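Local coordinates for type IV pilin protein (Neisseria meningitidis, PDB 5V23), which is a minor type IV pilin of the ComP family, and so probably acts as a receptor for DNA uptake sequences during natural transformation, at residues Thr14-Asn19 / Leu61-Asn66; Gln43-Asn48 / Pro67-Gly72. All blocks are in the same frame, centred on the assembly; numbering follows the deposited sequence.

From the N terminus the chain runs as one long helix, 2-30, whose middle supplies the first half of contact 1. A loop then leads to residues 43-48, the first half of contact 2, at the start of strand 47-54. The next strand, 59-65, returns along the helix and closes contact 1 through residues 61-66; the loop that follows at once, 67-72, turns back on 43-48 and closes contact 2. The segments thus alternate along the chain and the two contacts cross. Contact 1 fixes helix to sheet, whereas contact 2 ties the loop before strand 76-80 to the entry of strand 47-54, with a probable backbone hydrogen bond between Asn48 N and Asp64 O joining the neighbouring strands.

Contact 1 of 2, residues Thr14-Asn19 / Leu61-Asn66; sequences TTLLHN and LQADPN
Leu16 meets Leu61 and Ala63 where the long helix of the type IV pilin fold lies on its antiparallel sheet, a worked case of a helix buried against a sheet through a few aliphatic side chains. The axes of helix 14-19 and strand 61-65 are 9.3 Å apart and run roughly antiparallel, at 152°. Leu16 spreads its two methyls over different residues of the strand: CD2 comes to 3.8 Å from Leu61 CB, while CD1 faces Ala63 CB at 4.2 Å. Its first torsion sets CG anti to the carbonyl carbon (chi1 -71°), and the branch reaches out from the helix toward the strand to straddle the two strand residues that face it.

Leu61 answers from the strand side. The two side chains pass alongside one another, pointing opposite ways, and Leu61 CD1 ends at the helix backbone, 3.7 Å from Leu16 O. Across the strand, Gln62 directs its CB away from the helix, in the alternation expected of an extended chain. Val77, Leu51 and Met23 add further apolar surface around the pair.

Asn19, one turn beyond Leu16, takes part through CB, while its amide is bonded to other groups. Asn19 OD1 accepts from the backbone N of Lys42, and ND2 makes a weak bond, bent to 120°, to Thr15 O. Both ends of the buried amide thus have a partner, and the OD1 bond ties the helix to the loop ahead of strand 47-54, with Asn19 CB resting 3.8 Å from Leu61 CD1.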
loop_
_atom_site.group_PDB
_atom_site.type_symbol
_atom_site.label_atom_id
_atom_site.label_comp_id
_atom_site.label_asym_id
_atom_site.label_seq_id
_atom_site.Cartn_x
_atom_site.Cartn_y
_atom_site.Cartn_z
ATOM N N THR A 14 7.702 1.141 1.886
ATOM C CA THR A 14 7.963 0.962 3.310
ATOM C C THR A 14 6.680 1.043 4.115
ATOM O O THR A 14 6.444 0.213 5.004
ATOM C CB THR A 14 8.951 2.022 3.792
ATOM O OG1 THR A 14 10.220 1.798 3.170
ATOM C CG2 THR A 14 9.114 1.963 5.312
ATOM N N THR A 15 5.835 2.030 3.807
ATOM C CA THR A 15 4.565 2.171 4.513
ATOM C C THR A 15 3.697 0.928 4.352
ATOM O O THR A 15 3.133 0.422 5.328
ATOM C CB THR A 15 3.833 3.407 4.008
ATOM O OG1 THR A 15 4.727 4.530 4.057
ATOM C CG2 THR A 15 2.593 3.696 4.869
ATOM N N LEU A 16 3.568 0.423 3.122
ATOM C CA LEU A 16 2.781 -0.786 2.915
ATOM C C LEU A 16 3.366 -1.946 3.708
ATOM O O LEU A 16 2.636 -2.681 4.387
ATOM C CB LEU A 16 2.710 -1.119 1.422
ATOM C CG LEU A 16 1.850 -0.164 0.587
ATOM C CD1 LEU A 16 2.078 -0.407 -0.888
ATOM C CD2 LEU A 16 0.382 -0.312 0.889
ATOM N N LEU A 17 4.695 -2.103 3.662
ATOM C CA LEU A 17 5.338 -3.186 4.395
ATOM C C LEU A 17 5.076 -3.072 5.890
ATOM O O LEU A 17 4.803 -4.076 6.559
ATOM C CB LEU A 17 6.836 -3.183 4.099
ATOM C CG LEU A 17 7.178 -3.753 2.721
ATOM C CD1 LEU A 17 8.647 -3.537 2.402
ATOM C CD2 LEU A 17 6.808 -5.252 2.628
ATOM N N HIS A 18 5.145 -1.859 6.437
ATOM C CA HIS A 18 4.907 -1.695 7.867
ATOM C C HIS A 18 3.486 -2.103 8.236
ATOM O O HIS A 18 3.270 -2.784 9.246
ATOM C CB HIS A 18 5.197 -0.255 8.284
ATOM C CG HIS A 18 6.659 0.066 8.343
ATOM N ND1 HIS A 18 7.630 -0.912 8.397
ATOM C CD2 HIS A 18 7.317 1.251 8.357
ATOM C CE1 HIS A 18 8.822 -0.346 8.444
ATOM N NE2 HIS A 18 8.662 0.966 8.426
ATOM N N ASN A 19 2.509 -1.728 7.410
ATOM C CA ASN A 19 1.142 -2.163 7.662
ATOM C C ASN A 19 1.017 -3.675 7.558
ATOM O O ASN A 19 0.294 -4.297 8.347
ATOM C CB ASN A 19 0.181 -1.479 6.694
ATOM C CG ASN A 19 -0.114 -0.049 7.086
ATOM O OD1 ASN A 19 -0.692 0.208 8.139
ATOM N ND2 ASN A 19 0.268 0.892 6.233
ATOM N N LEU A 61 -3.317 -4.815 0.643
ATOM C CA LEU A 61 -3.199 -3.393 0.926
ATOM C C LEU A 61 -2.986 -2.632 -0.375
ATOM O O LEU A 61 -2.379 -3.144 -1.321
ATOM C CB LEU A 61 -2.040 -3.132 1.881
ATOM C CG LEU A 61 -2.244 -3.571 3.333
ATOM C CD1 LEU A 61 -0.904 -3.844 3.986
ATOM C CD2 LEU A 61 -2.999 -2.492 4.090
ATOM N N GLN A 62 -3.500 -1.403 -0.417
ATOM C CA GLN A 62 -3.465 -0.596 -1.628
ATOM C C GLN A 62 -3.130 0.841 -1.282
ATOM O O GLN A 62 -3.681 1.398 -0.326
ATOM C CB GLN A 62 -4.794 -0.665 -2.387
ATOM C CG GLN A 62 -4.807 0.124 -3.690
ATOM C CD GLN A 62 -6.083 -0.081 -4.480
ATOM O OE1 GLN A 62 -6.834 0.870 -4.749
ATOM N NE2 GLN A 62 -6.326 -1.316 -4.879
ATOM N N ALA A 63 -2.214 1.425 -2.056
ATOM C CA ALA A 63 -1.810 2.822 -1.912
ATOM C C ALA A 63 -2.232 3.572 -3.161
ATOM O O ALA A 63 -1.787 3.240 -4.265
ATOM C CB ALA A 63 -0.298 2.957 -1.706
ATOM N N ASP A 64 -3.084 4.566 -2.987
ATOM C CA ASP A 64 -3.520 5.430 -4.067
ATOM C C ASP A 64 -2.882 6.805 -3.904
ATOM O O ASP A 64 -2.840 7.332 -2.787
ATOM C CB ASP A 64 -5.052 5.577 -4.076
ATOM C CG ASP A 64 -5.765 4.300 -4.516
ATOM O OD1 ASP A 64 -6.057 4.174 -5.714
ATOM O OD2 ASP A 64 -6.067 3.443 -3.655
ATOM N N PRO A 65 -2.378 7.411 -4.982
ATOM C CA PRO A 65 -1.648 8.675 -4.831
ATOM C C PRO A 65 -2.539 9.803 -4.314
ATOM O O PRO A 65 -3.708 9.940 -4.687
ATOM C CB PRO A 65 -1.123 8.953 -6.244
ATOM C CG PRO A 65 -1.902 8.064 -7.150
ATOM C CD PRO A 65 -2.359 6.901 -6.362
ATOM N N ASN A 66 -1.980 10.586 -3.411
ATOM C CA ASN A 66 -2.647 11.769 -2.880
ATOM C C ASN A 66 -2.674 12.853 -3.948
ATOM O O ASN A 66 -1.607 13.335 -4.361
ATOM C CB ASN A 66 -1.903 12.248 -1.639
ATOM C CG ASN A 66 -2.600 13.382 -0.943
ATOM O OD1 ASN A 66 -3.019 14.350 -1.577
ATOM N ND2 ASN A 66 -2.741 13.268 0.376
#

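Contact 2 of 2, residues Gln43-Asn48 / Pro67-Gly72; sequences QNKYFN and PTTNDG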
loop_
_atom_site.group_PDB
_atom_site.type_symbol
_atom_site.label_atom_id
_atom_site.label_comp_id
_atom_site.label_asym_id
_atom_site.label_seq_id
_atom_site.Cartn_x
_atom_site.Cartn_y
_atom_site.Cartn_z
ATOM N N GLN A 43 -0.784 5.709 7.427
ATOM C CA GLN A 43 -0.900 6.414 6.164
ATOM C C GLN A 43 0.473 6.885 5.685
ATOM O O GLN A 43 1.485 6.763 6.382
ATOM C CB GLN A 43 -1.872 7.586 6.310
ATOM C CG GLN A 43 -3.297 7.154 6.625
ATOM C CD GLN A 43 -3.881 6.285 5.523
ATOM O OE1 GLN A 43 -3.779 6.619 4.344
ATOM N NE2 GLN A 43 -4.467 5.154 5.901
ATOM N N ASN A 44 0.503 7.439 4.475
ATOM C CA ASN A 44 1.703 7.995 3.867
ATOM C C ASN A 44 1.353 9.384 3.368
ATOM O O ASN A 44 0.215 9.632 2.965
ATOM C CB ASN A 44 2.203 7.091 2.719
ATOM C CG ASN A 44 3.476 7.605 2.053
ATOM O OD1 ASN A 44 3.423 8.470 1.179
ATOM N ND2 ASN A 44 4.629 7.052 2.446
ATOM N N LYS A 45 2.321 10.303 3.423
ATOM C CA LYS A 45 2.034 11.678 3.019
ATOM C C LYS A 45 1.596 11.770 1.564
ATOM O O LYS A 45 0.771 12.626 1.217
ATOM C CB LYS A 45 3.252 12.576 3.234
ATOM C CG LYS A 45 3.011 14.009 2.833
ATOM C CD LYS A 45 4.295 14.840 2.986
ATOM C CE LYS A 45 4.034 16.329 2.712
ATOM N NZ LYS A 45 5.272 17.144 2.853
ATOM N N TYR A 46 2.135 10.917 0.697
ATOM C CA TYR A 46 1.899 11.043 -0.735
ATOM C C TYR A 46 0.929 10.001 -1.278
ATOM O O TYR A 46 0.639 10.008 -2.481
ATOM C CB TYR A 46 3.237 10.986 -1.476
ATOM C CG TYR A 46 4.155 12.105 -1.019
ATOM C CD1 TYR A 46 3.995 13.398 -1.516
ATOM C CD2 TYR A 46 5.145 11.883 -0.071
ATOM C CE1 TYR A 46 4.808 14.444 -1.091
ATOM C CE2 TYR A 46 5.976 12.930 0.355
ATOM C CZ TYR A 46 5.793 14.204 -0.160
ATOM O OH TYR A 46 6.598 15.245 0.248
ATOM N N PHE A 47 0.396 9.136 -0.417
ATOM C CA PHE A 47 -0.453 8.022 -0.830
ATOM C C PHE A 47 -1.434 7.717 0.286
ATOM O O PHE A 47 -1.029 7.584 1.442
ATOM C CB PHE A 47 0.362 6.756 -1.103
ATOM C CG PHE A 47 1.189 6.810 -2.339
ATOM C CD1 PHE A 47 0.686 6.332 -3.544
ATOM C CD2 PHE A 47 2.480 7.320 -2.299
ATOM C CE1 PHE A 47 1.456 6.383 -4.702
ATOM C CE2 PHE A 47 3.256 7.372 -3.444
ATOM C CZ PHE A 47 2.745 6.902 -4.648
ATOM N N ASN A 48 -2.704 7.560 -0.062
ATOM C CA ASN A 48 -3.688 7.056 0.882
ATOM C C ASN A 48 -3.672 5.533 0.858
ATOM O O ASN A 48 -3.692 4.922 -0.216
ATOM C CB ASN A 48 -5.070 7.620 0.556
ATOM C CG ASN A 48 -5.058 9.131 0.463
ATOM O OD1 ASN A 48 -4.502 9.800 1.330
ATOM N ND2 ASN A 48 -5.676 9.679 -0.577
ATOM N N PRO A 67 -3.847 13.286 -4.405
ATOM C CA PRO A 67 -3.894 14.225 -5.529
ATOM C C PRO A 67 -3.475 15.641 -5.143
ATOM O O PRO A 67 -3.218 16.470 -6.034
ATOM C CB PRO A 67 -5.367 14.164 -5.950
ATOM C CG PRO A 67 -6.069 13.990 -4.643
ATOM C CD PRO A 67 -5.183 13.078 -3.813
ATOM N N THR A 68 -3.381 15.941 -3.851
ATOM C CA THR A 68 -2.891 17.246 -3.429
ATOM C C THR A 68 -1.371 17.266 -3.257
ATOM O O THR A 68 -0.693 18.111 -3.848
ATOM C CB THR A 68 -3.577 17.672 -2.126
ATOM O OG1 THR A 68 -4.997 17.708 -2.317
ATOM C CG2 THR A 68 -3.105 19.048 -1.723
ATOM N N THR A 69 -0.821 16.346 -2.453
ATOM C CA THR A 69 0.617 16.320 -2.197
ATOM C C THR A 69 1.407 15.631 -3.300
ATOM O O THR A 69 2.613 15.857 -3.406
ATOM C CB THR A 69 0.925 15.588 -0.890
ATOM O OG1 THR A 69 0.402 14.265 -0.988
ATOM C CG2 THR A 69 0.292 16.297 0.303
ATOM N N ASN A 70 0.774 14.767 -4.086
ATOM C CA ASN A 70 1.448 13.972 -5.105
ATOM C C ASN A 70 0.716 14.108 -6.435
ATOM O O ASN A 70 0.483 13.122 -7.143
ATOM C CB ASN A 70 1.523 12.504 -4.681
ATOM C CG ASN A 70 2.683 11.754 -5.329
ATOM O OD1 ASN A 70 3.491 12.340 -6.045
ATOM N ND2 ASN A 70 2.749 10.437 -5.098
ATOM N N ASP A 71 0.325 15.341 -6.769
ATOM C CA ASP A 71 -0.344 15.643 -8.027
ATOM C C ASP A 71 0.497 15.183 -9.203
ATOM O O ASP A 71 1.703 15.440 -9.253
ATOM C CB ASP A 71 -0.599 17.151 -8.103
ATOM C CG ASP A 71 -1.393 17.562 -9.322
ATOM O OD1 ASP A 71 -2.155 16.725 -9.847
ATOM O OD2 ASP A 71 -1.245 18.736 -9.750
ATOM N N GLY A 72 -0.138 14.472 -10.141
ATOM C CA GLY A 72 0.540 13.957 -11.313
ATOM C C GLY A 72 1.009 12.524 -11.201
ATOM O O GLY A 72 1.458 11.950 -12.205
#
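Two hydrogen bonds, both from side chains of the loop to backbone carbonyls, join Thr69 and Asn70 to Lys45 and Tyr46. Thr69 OG1 donates to Lys45 O at 2.8 Å, 25° off the carbonyl plane; a chi1 of 58° tucks the hydroxyl in over the backbone, with CG2 left near the Lys45 side chain. The Asn70 bond is weak: ND2 stands 3.4 Å from Tyr46 O, which also takes the backbone N of Asn66. At OD1 the Asn70 amide is bonded by Arg8 of helix 2-30.

Contacts with the two rings add to these bonds. Thr69 O lies at the edge of the Tyr46 ring, in its plane, 3.4 Å from Tyr46 CD1, while Lys45 CG, from the same segment as the ring, sits over one face. Asn70 ND2 also approaches Phe47, 3.5 Å from its CE2; the amide stands steeply to the ring, 78° between the planes. Phe47 itself is buried against Leu9 and Val12 of the helix.

Within 43-48, Asn44 OD1 accepts from Tyr46 N at 2.8 Å, an Asx turn. The loop between strands 59-65 and 76-80 folds back on this turn, at the entry of edge strand 47-54 of the type IV pilin sheet.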